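Local atomic coordinates of protection of telomeres protein 1 (Schizosaccharomyces pombe, PDB entry 1QZG), a protein that binds single-stranded telomeric DNA of consensus GGTTAC, protects the 3'-end overhang of telomeres and regulates telomerase and telomere length. Residues G49-F54 and Q105-H110; W134-S139 and L166-W171. One frame throughout, in Å; residues are numbered along the deposited sequence.

Contact 1 of 2, residues G49-F54 and Q105-H110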
ATOM      1  N   GLY C  49       2.317  -2.486   2.162  1.00 21.35           N
ATOM      2  CA  GLY C  49       1.455  -3.581   2.552  1.00 22.44           C
ATOM      3  C   GLY C  49       1.072  -4.452   1.381  1.00 23.23           C
ATOM      4  O   GLY C  49       1.680  -4.387   0.314  1.00 21.30           O
ATOM      5  N   ILE C  50       0.065  -5.283   1.595  1.00 22.19           N
ATOM      6  CA  ILE C  50      -0.423  -6.171   0.561  1.00 21.73           C
ATOM      7  C   ILE C  50      -1.792  -5.654   0.180  1.00 22.95           C
ATOM      8  O   ILE C  50      -2.570  -5.247   1.044  1.00 21.24           O
ATOM      9  CB  ILE C  50      -0.586  -7.611   1.084  1.00 23.93           C
ATOM     10  CG1 ILE C  50       0.779  -8.204   1.441  1.00 24.20           C
ATOM     11  CG2 ILE C  50      -1.305  -8.452   0.048  1.00 21.28           C
ATOM     12  CD1 ILE C  50       1.718  -8.361   0.257  1.00 25.90           C
ATOM     13  N   VAL C  51      -2.090  -5.656  -1.113  1.00 21.97           N
ATOM     14  CA  VAL C  51      -3.390  -5.193  -1.552  1.00 21.50           C
ATOM     15  C   VAL C  51      -4.404  -6.264  -1.191  1.00 22.45           C
ATOM     16  O   VAL C  51      -4.356  -7.374  -1.718  1.00 21.93           O
ATOM     17  CB  VAL C  51      -3.413  -4.953  -3.065  1.00 21.53           C
ATOM     18  CG1 VAL C  51      -4.852  -4.706  -3.531  1.00 23.31           C
ATOM     19  CG2 VAL C  51      -2.537  -3.754  -3.391  1.00 21.53           C
ATOM     20  N   LYS C  52      -5.313  -5.936  -0.278  1.00 22.75           N
ATOM     21  CA  LYS C  52      -6.325  -6.891   0.142  1.00 24.75           C
ATOM     22  C   LYS C  52      -7.608  -6.717  -0.665  1.00 23.10           C
ATOM     23  O   LYS C  52      -8.444  -7.607  -0.710  1.00 24.65           O
ATOM     24  CB  LYS C  52      -6.594  -6.748   1.646  1.00 28.50           C
ATOM     25  CG  LYS C  52      -7.070  -8.042   2.275  1.00 35.58           C
ATOM     26  CD  LYS C  52      -6.490  -8.272   3.667  1.00 37.60           C
ATOM     27  CE  LYS C  52      -6.864  -9.672   4.162  1.00 41.78           C
ATOM     28  NZ  LYS C  52      -6.451  -9.939   5.578  1.00 42.65           N
ATOM     29  N   ASP C  53      -7.755  -5.557  -1.297  1.00 23.49           N
ATOM     30  CA  ASP C  53      -8.899  -5.268  -2.156  1.00 21.42           C
ATOM     31  C   ASP C  53      -8.584  -3.979  -2.895  1.00 20.68           C
ATOM     32  O   ASP C  53      -7.755  -3.191  -2.448  1.00 19.90           O
ATOM     33  CB  ASP C  53     -10.193  -5.116  -1.356  1.00 24.83           C
ATOM     34  CG  ASP C  53     -11.435  -5.250  -2.230  1.00 29.76           C
ATOM     35  OD1 ASP C  53     -11.303  -5.529  -3.452  1.00 28.23           O
ATOM     36  OD2 ASP C  53     -12.550  -5.082  -1.695  1.00 33.89           O
ATOM     37  N   PHE C  54      -9.246  -3.754  -4.022  1.00 19.27           N
ATOM     38  CA  PHE C  54      -8.967  -2.570  -4.809  1.00 18.84           C
ATOM     39  C   PHE C  54     -10.110  -2.278  -5.764  1.00 20.82           C
ATOM     40  O   PHE C  54     -10.994  -3.111  -5.964  1.00 21.34           O
ATOM     41  CB  PHE C  54      -7.682  -2.790  -5.612  1.00 17.65           C
ATOM     42  CG  PHE C  54      -7.808  -3.869  -6.672  1.00 21.32           C
ATOM     43  CD1 PHE C  54      -8.008  -3.530  -8.010  1.00 21.89           C
ATOM     44  CD2 PHE C  54      -7.734  -5.215  -6.328  1.00 21.86           C
ATOM     45  CE1 PHE C  54      -8.130  -4.521  -8.988  1.00 22.31           C
ATOM     46  CE2 PHE C  54      -7.855  -6.212  -7.294  1.00 23.41           C
ATOM     47  CZ  PHE C  54      -8.052  -5.861  -8.631  1.00 24.76           C
ATOM     48  N   GLN C 105      -0.884  -8.458  -4.198  1.00 21.09           N
ATOM     49  CA  GLN C 105       0.282  -7.713  -4.666  1.00 22.01           C
ATOM     50  C   GLN C 105       0.834  -6.749  -3.626  1.00 21.83           C
ATOM     51  O   GLN C 105       0.084  -6.002  -3.004  1.00 20.48           O
ATOM     52  CB  GLN C 105      -0.047  -6.900  -5.923  1.00 21.08           C
ATOM     53  CG  GLN C 105      -0.342  -7.729  -7.166  1.00 21.41           C
ATOM     54  CD  GLN C 105      -0.474  -6.861  -8.415  1.00 22.18           C
ATOM     55  OE1 GLN C 105       0.493  -6.238  -8.857  1.00 25.27           O
ATOM     56  NE2 GLN C 105      -1.669  -6.811  -8.977  1.00 19.14           N
ATOM     57  N   PRO C 106       2.159  -6.773  -3.413  1.00 21.54           N
ATOM     58  CA  PRO C 106       2.780  -5.869  -2.444  1.00 23.13           C
ATOM     59  C   PRO C 106       2.750  -4.472  -3.062  1.00 22.94           C
ATOM     60  O   PRO C 106       3.015  -4.305  -4.256  1.00 24.13           O
ATOM     61  CB  PRO C 106       4.203  -6.413  -2.320  1.00 22.21           C
ATOM     62  CG  PRO C 106       4.019  -7.891  -2.589  1.00 22.65           C
ATOM     63  CD  PRO C 106       3.073  -7.874  -3.763  1.00 22.33           C
ATOM     64  N   LEU C 107       2.401  -3.479  -2.255  1.00 20.90           N
ATOM     65  CA  LEU C 107       2.339  -2.101  -2.717  1.00 20.62           C
ATOM     66  C   LEU C 107       2.977  -1.164  -1.711  1.00 19.54           C
ATOM     67  O   LEU C 107       2.605  -1.156  -0.532  1.00 19.08           O
ATOM     68  CB  LEU C 107       0.887  -1.666  -2.925  1.00 17.56           C
ATOM     69  CG  LEU C 107       0.674  -0.188  -3.295  1.00 19.36           C
ATOM     70  CD1 LEU C 107       1.280   0.114  -4.691  1.00 17.65           C
ATOM     71  CD2 LEU C 107      -0.801   0.111  -3.302  1.00 18.63           C
ATOM     72  N   LEU C 108       3.929  -0.371  -2.189  1.00 19.92           N
ATOM     73  CA  LEU C 108       4.617   0.618  -1.378  1.00 20.43           C
ATOM     74  C   LEU C 108       4.103   2.003  -1.796  1.00 22.80           C
ATOM     75  O   LEU C 108       4.151   2.362  -2.978  1.00 23.51           O
ATOM     76  CB  LEU C 108       6.128   0.525  -1.618  1.00 22.10           C
ATOM     77  CG  LEU C 108       7.076   1.409  -0.808  1.00 24.07           C
ATOM     78  CD1 LEU C 108       8.521   0.942  -1.044  1.00 25.01           C
ATOM     79  CD2 LEU C 108       6.916   2.869  -1.214  1.00 24.64           C
ATOM     80  N   LEU C 109       3.609   2.774  -0.832  1.00 21.47           N
ATOM     81  CA  LEU C 109       3.096   4.112  -1.112  1.00 21.67           C
ATOM     82  C   LEU C 109       3.905   5.171  -0.385  1.00 22.29           C
ATOM     83  O   LEU C 109       4.170   5.061   0.818  1.00 21.57           O
ATOM     84  CB  LEU C 109       1.624   4.219  -0.706  1.00 18.88           C
ATOM     85  CG  LEU C 109       0.647   3.371  -1.529  1.00 19.86           C
ATOM     86  CD1 LEU C 109      -0.700   3.247  -0.796  1.00 18.98           C
ATOM     87  CD2 LEU C 109       0.442   4.044  -2.903  1.00 19.29           C
ATOM     88  N   HIS C 110       4.323   6.189  -1.129  1.00 22.24           N
ATOM     89  CA  HIS C 110       5.096   7.289  -0.560  1.00 25.22           C
ATOM     90  C   HIS C 110       4.281   8.576  -0.585  1.00 26.12           C
ATOM     91  O   HIS C 110       3.902   9.039  -1.657  1.00 26.88           O
ATOM     92  CB  HIS C 110       6.389   7.472  -1.363  1.00 26.04           C
ATOM     93  CG  HIS C 110       7.242   8.595  -0.893  1.00 26.89           C
ATOM     94  ND1 HIS C 110       7.672   9.602  -1.730  1.00 32.76           N
ATOM     95  CD2 HIS C 110       7.740   8.889   0.333  1.00 30.02           C
ATOM     96  CE1 HIS C 110       8.394  10.465  -1.040  1.00 31.33           C
ATOM     97  NE2 HIS C 110       8.449  10.056   0.212  1.00 32.07           N
TER
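Gly49 and Leu107 face each other as an antiparallel hydrogen-bonded pair, the leucine N giving its hydrogen to Gly49 O at 2.8 Å and Gly49 N returning one to Leu107 O at 3.0 Å. A third backbone bond, from Val51 N to Gln105 O at 2.9 Å, extends the pairing by two residues. Between these lies the non-hydrogen-bonded pair Ile50 and Pro106, where the CA atoms come closest, 4.4 Å apart; the CA of Pro106 also makes a C-H...O contact with Gly49 O.

Here the packing is tight and wholly buried. Ile50 runs alongside the proline ring, its CD1 3.7 Å from Pro106 CG. With Val51 CG1 anti to the backbone N (chi1 170°), the other methyl, CG2, is left beside that N; it comes within 3.5 Å of Gln105 O and reaches Leu107 CB at 4.0 Å. Past this point the strands part: their axes lie 115° from each other, and the partly exposed residues from Lys52 to Phe54 bend off without touching 105-110, Lys52 making a cation-pi contact with Trp74.

The pairing belongs to the curled sheet of the N-terminal OB-fold domain of Pot1, the part present here. Leu107 packs on Leu73 of strand 67-74 and Tyr131 of strand 129-133, whereas Ile50 and Pro106 lie under helix 158-175, against Leu167 and Ala164.

Contact 2 of 2, residues W134-S139 and L166-W171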
ATOM      1  N   TRP C 134       4.581  -4.705  -6.751  1.00 24.56           N
ATOM      2  CA  TRP C 134       5.229  -5.989  -7.045  1.00 24.40           C
ATOM      3  C   TRP C 134       4.232  -7.044  -7.506  1.00 25.91           C
ATOM      4  O   TRP C 134       3.017  -6.886  -7.345  1.00 24.64           O
ATOM      5  CB  TRP C 134       5.965  -6.519  -5.806  1.00 21.92           C
ATOM      6  CG  TRP C 134       7.261  -5.830  -5.525  1.00 22.90           C
ATOM      7  CD1 TRP C 134       8.506  -6.229  -5.922  1.00 23.57           C
ATOM      8  CD2 TRP C 134       7.445  -4.601  -4.803  1.00 22.88           C
ATOM      9  NE1 TRP C 134       9.453  -5.329  -5.490  1.00 23.78           N
ATOM     10  CE2 TRP C 134       8.830  -4.322  -4.800  1.00 24.07           C
ATOM     11  CE3 TRP C 134       6.575  -3.714  -4.157  1.00 22.10           C
ATOM     12  CZ2 TRP C 134       9.365  -3.184  -4.177  1.00 24.28           C
ATOM     13  CZ3 TRP C 134       7.107  -2.582  -3.536  1.00 24.03           C
ATOM     14  CH2 TRP C 134       8.489  -2.332  -3.549  1.00 25.13           C
ATOM     15  N   PRO C 135       4.735  -8.146  -8.097  1.00 27.05           N
ATOM     16  CA  PRO C 135       3.812  -9.188  -8.546  1.00 27.06           C
ATOM     17  C   PRO C 135       3.320  -9.938  -7.312  1.00 27.53           C
ATOM     18  O   PRO C 135       3.897  -9.809  -6.230  1.00 25.86           O
ATOM     19  CB  PRO C 135       4.689 -10.110  -9.404  1.00 28.39           C
ATOM     20  CG  PRO C 135       6.006  -9.374  -9.577  1.00 29.69           C
ATOM     21  CD  PRO C 135       6.135  -8.522  -8.361  1.00 27.12           C
ATOM     22  N   ASP C 136       2.235 -10.687  -7.486  1.00 28.12           N
ATOM     23  CA  ASP C 136       1.791 -11.519  -6.390  1.00 32.29           C
ATOM     24  C   ASP C 136       2.628 -12.782  -6.489  1.00 31.64           C
ATOM     25  O   ASP C 136       2.198 -13.760  -7.115  1.00 31.45           O
ATOM     26  CB  ASP C 136       0.290 -11.844  -6.490  1.00 31.40           C
ATOM     27  CG  ASP C 136      -0.187 -12.889  -5.486  1.00 33.53           C
ATOM     28  OD1 ASP C 136       0.635 -13.326  -4.647  1.00 31.19           O
ATOM     29  OD2 ASP C 136      -1.389 -13.250  -5.539  1.00 34.86           O
ATOM     30  N   PHE C 137       3.802 -12.774  -5.867  1.00 34.42           N
ATOM     31  CA  PHE C 137       4.748 -13.886  -5.965  1.00 36.90           C
ATOM     32  C   PHE C 137       4.150 -15.266  -5.752  1.00 39.13           C
ATOM     33  O   PHE C 137       4.456 -16.204  -6.487  1.00 39.60           O
ATOM     34  CB  PHE C 137       5.873 -13.684  -4.955  1.00 35.14           C
ATOM     35  CG  PHE C 137       6.609 -12.392  -5.112  1.00 34.89           C
ATOM     36  CD1 PHE C 137       6.396 -11.364  -4.201  1.00 34.52           C
ATOM     37  CD2 PHE C 137       7.520 -12.194  -6.146  1.00 35.79           C
ATOM     38  CE1 PHE C 137       7.085 -10.163  -4.312  1.00 33.54           C
ATOM     39  CE2 PHE C 137       8.218 -10.987  -6.266  1.00 32.74           C
ATOM     40  CZ  PHE C 137       7.995  -9.971  -5.343  1.00 35.26           C
ATOM     41  N   SER C 138       3.302 -15.387  -4.737  1.00 40.82           N
ATOM     42  CA  SER C 138       2.681 -16.662  -4.387  1.00 42.21           C
ATOM     43  C   SER C 138       1.696 -17.193  -5.416  1.00 43.10           C
ATOM     44  O   SER C 138       1.146 -18.284  -5.255  1.00 42.69           O
ATOM     45  CB  SER C 138       1.963 -16.535  -3.044  1.00 43.54           C
ATOM     46  OG  SER C 138       2.851 -16.120  -2.025  1.00 46.87           O
ATOM     47  N   SER C 139       1.465 -16.433  -6.476  1.00 43.33           N
ATOM     48  CA  SER C 139       0.510 -16.859  -7.480  1.00 43.37           C
ATOM     49  C   SER C 139       1.097 -17.775  -8.543  1.00 45.67           C
ATOM     50  O   SER C 139       2.270 -17.674  -8.880  1.00 44.97           O
ATOM     51  CB  SER C 139      -0.109 -15.634  -8.152  1.00 42.69           C
ATOM     52  OG  SER C 139      -1.148 -16.012  -9.036  1.00 39.80           O
ATOM     53  N   LEU C 166       8.623 -11.117   1.503  1.00 35.24           N
ATOM     54  CA  LEU C 166       8.193 -11.583   2.814  1.00 35.23           C
ATOM     55  C   LEU C 166       6.728 -11.262   3.083  1.00 33.57           C
ATOM     56  O   LEU C 166       5.990 -12.113   3.568  1.00 33.11           O
ATOM     57  CB  LEU C 166       9.063 -10.969   3.914  1.00 37.66           C
ATOM     58  CG  LEU C 166      10.356 -11.690   4.314  1.00 42.26           C
ATOM     59  CD1 LEU C 166      11.377 -11.666   3.184  1.00 43.83           C
ATOM     60  CD2 LEU C 166      10.930 -11.004   5.541  1.00 42.92           C
ATOM     61  N   LEU C 167       6.310 -10.034   2.777  1.00 31.66           N
ATOM     62  CA  LEU C 167       4.921  -9.630   2.993  1.00 29.52           C
ATOM     63  C   LEU C 167       3.968 -10.559   2.263  1.00 27.41           C
ATOM     64  O   LEU C 167       2.984 -11.033   2.828  1.00 24.93           O
ATOM     65  CB  LEU C 167       4.679  -8.201   2.488  1.00 27.81           C
ATOM     66  CG  LEU C 167       5.032  -7.008   3.376  1.00 29.34           C
ATOM     67  CD1 LEU C 167       4.581  -5.725   2.686  1.00 27.42           C
ATOM     68  CD2 LEU C 167       4.335  -7.141   4.723  1.00 29.36           C
ATOM     69  N   ASN C 168       4.261 -10.795   0.988  1.00 28.39           N
ATOM     70  CA  ASN C 168       3.426 -11.653   0.165  1.00 27.90           C
ATOM     71  C   ASN C 168       3.390 -13.061   0.760  1.00 28.88           C
ATOM     72  O   ASN C 168       2.325 -13.658   0.903  1.00 27.98           O
ATOM     73  CB  ASN C 168       3.966 -11.664  -1.272  1.00 27.65           C
ATOM     74  CG  ASN C 168       3.144 -12.527  -2.203  1.00 29.06           C
ATOM     75  OD1 ASN C 168       3.519 -13.659  -2.505  1.00 30.19           O
ATOM     76  ND2 ASN C 168       2.011 -12.004  -2.656  1.00 30.22           N
ATOM     77  N   LYS C 169       4.558 -13.574   1.130  1.00 29.79           N
ATOM     78  CA  LYS C 169       4.650 -14.905   1.718  1.00 32.84           C
ATOM     79  C   LYS C 169       3.771 -15.020   2.965  1.00 32.10           C
ATOM     80  O   LYS C 169       2.986 -15.964   3.094  1.00 32.91           O
ATOM     81  CB  LYS C 169       6.110 -15.214   2.074  1.00 35.68           C
ATOM     82  CG  LYS C 169       6.300 -16.484   2.894  1.00 42.45           C
ATOM     83  CD  LYS C 169       7.740 -16.623   3.373  1.00 46.48           C
ATOM     84  CE  LYS C 169       7.913 -17.864   4.243  1.00 50.75           C
ATOM     85  NZ  LYS C 169       9.306 -17.994   4.767  1.00 54.69           N
ATOM     86  N   ILE C 170       3.904 -14.064   3.882  1.00 32.10           N
ATOM     87  CA  ILE C 170       3.112 -14.079   5.111  1.00 31.50           C
ATOM     88  C   ILE C 170       1.634 -13.971   4.770  1.00 31.99           C
ATOM     89  O   ILE C 170       0.802 -14.709   5.305  1.00 31.97           O
ATOM     90  CB  ILE C 170       3.498 -12.913   6.053  1.00 32.57           C
ATOM     91  CG1 ILE C 170       4.975 -13.033   6.436  1.00 32.91           C
ATOM     92  CG2 ILE C 170       2.622 -12.936   7.298  1.00 31.41           C
ATOM     93  CD1 ILE C 170       5.463 -11.937   7.334  1.00 33.30           C
ATOM     94  N   TRP C 171       1.309 -13.049   3.870  1.00 30.99           N
ATOM     95  CA  TRP C 171      -0.069 -12.875   3.448  1.00 32.00           C
ATOM     96  C   TRP C 171      -0.592 -14.216   2.948  1.00 33.71           C
ATOM     97  O   TRP C 171      -1.677 -14.655   3.329  1.00 33.74           O
ATOM     98  CB  TRP C 171      -0.154 -11.850   2.312  1.00 32.37           C
ATOM     99  CG  TRP C 171      -1.505 -11.795   1.686  1.00 32.86           C
ATOM    100  CD1 TRP C 171      -2.609 -11.235   2.210  1.00 33.20           C
ATOM    101  CD2 TRP C 171      -1.900 -12.376   0.439  1.00 33.73           C
ATOM    102  NE1 TRP C 171      -3.687 -11.425   1.378  1.00 34.66           N
ATOM    103  CE2 TRP C 171      -3.275 -12.129   0.281  1.00 32.21           C
ATOM    104  CE3 TRP C 171      -1.225 -13.087  -0.556  1.00 34.35           C
ATOM    105  CZ2 TRP C 171      -3.994 -12.564  -0.839  1.00 35.25           C
ATOM    106  CZ3 TRP C 171      -1.940 -13.522  -1.671  1.00 35.71           C
ATOM    107  CH2 TRP C 171      -3.312 -13.259  -1.800  1.00 34.17           C
TER
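Asn168 reaches from the helix into the bend formed by Asp136, Phe137 and Ser138, and its side chain carries most of the contact. With CG anti to the backbone N (chi1 -179°), the amide is carried outward from the helix to the loop. Its CB lies at the edge of the Phe137 ring, near the ring plane, 3.8 Å from CD1. The amide carbon CG follows, 4.0 Å from the same Phe137 CD1, with ring and amide planes 77° apart. At the tip the two polar atoms part company. OD1 accepts two bonds from one residue, from Ser138 N at 2.8 Å and from Ser138 OG at 2.6 Å, the hydroxyl sitting above the carbonyl plane.

The receiving loop, which follows strand 129-133 of the OB-fold sheet, makes a type I beta turn from Asp136 to Ser139, closed by Ser139 N bonding to Asp136 O. ND2 gives a nearly straight bond to Asp136 OD1 (2.8 Å), which lies close to the amide plane, while ND2 meets the carboxylate from above its plane; it also bonds to Gly104 O. Put an alanine here and Ser138 N, Ser138 OG and the Asp136 carboxylate would probably all lose their partner on the helix, leaving the turn freer to shift. One helical turn on, Trp171 CZ3 lies 3.9 Å from both Asp136 OD1 and Asp136 OD2, with ring and carboxylate planes 74° apart.

The centre of contact 1 is about 3 Å from the centre of the chain, that of contact 2 about 13 Å: the first is core, the second only partly buried. Main-chain bonds and apolar side chains hold the first; in the second a side-chain amide does the work, joining helix to loop. They share no segment yet abut: Pro106 O probably accepts a hydrogen bond from Trp134 N, and Ile50 CD1 packs against the helix backbone at Asn168 N. Helix 158-175 thus covers one face of contact 1 while contact 2 ties it to the loop after strand 129-133. The bound nucleic acid is nearer contact 1 (about 9 Å, nearest atoms) than contact 2 (about 21 Å).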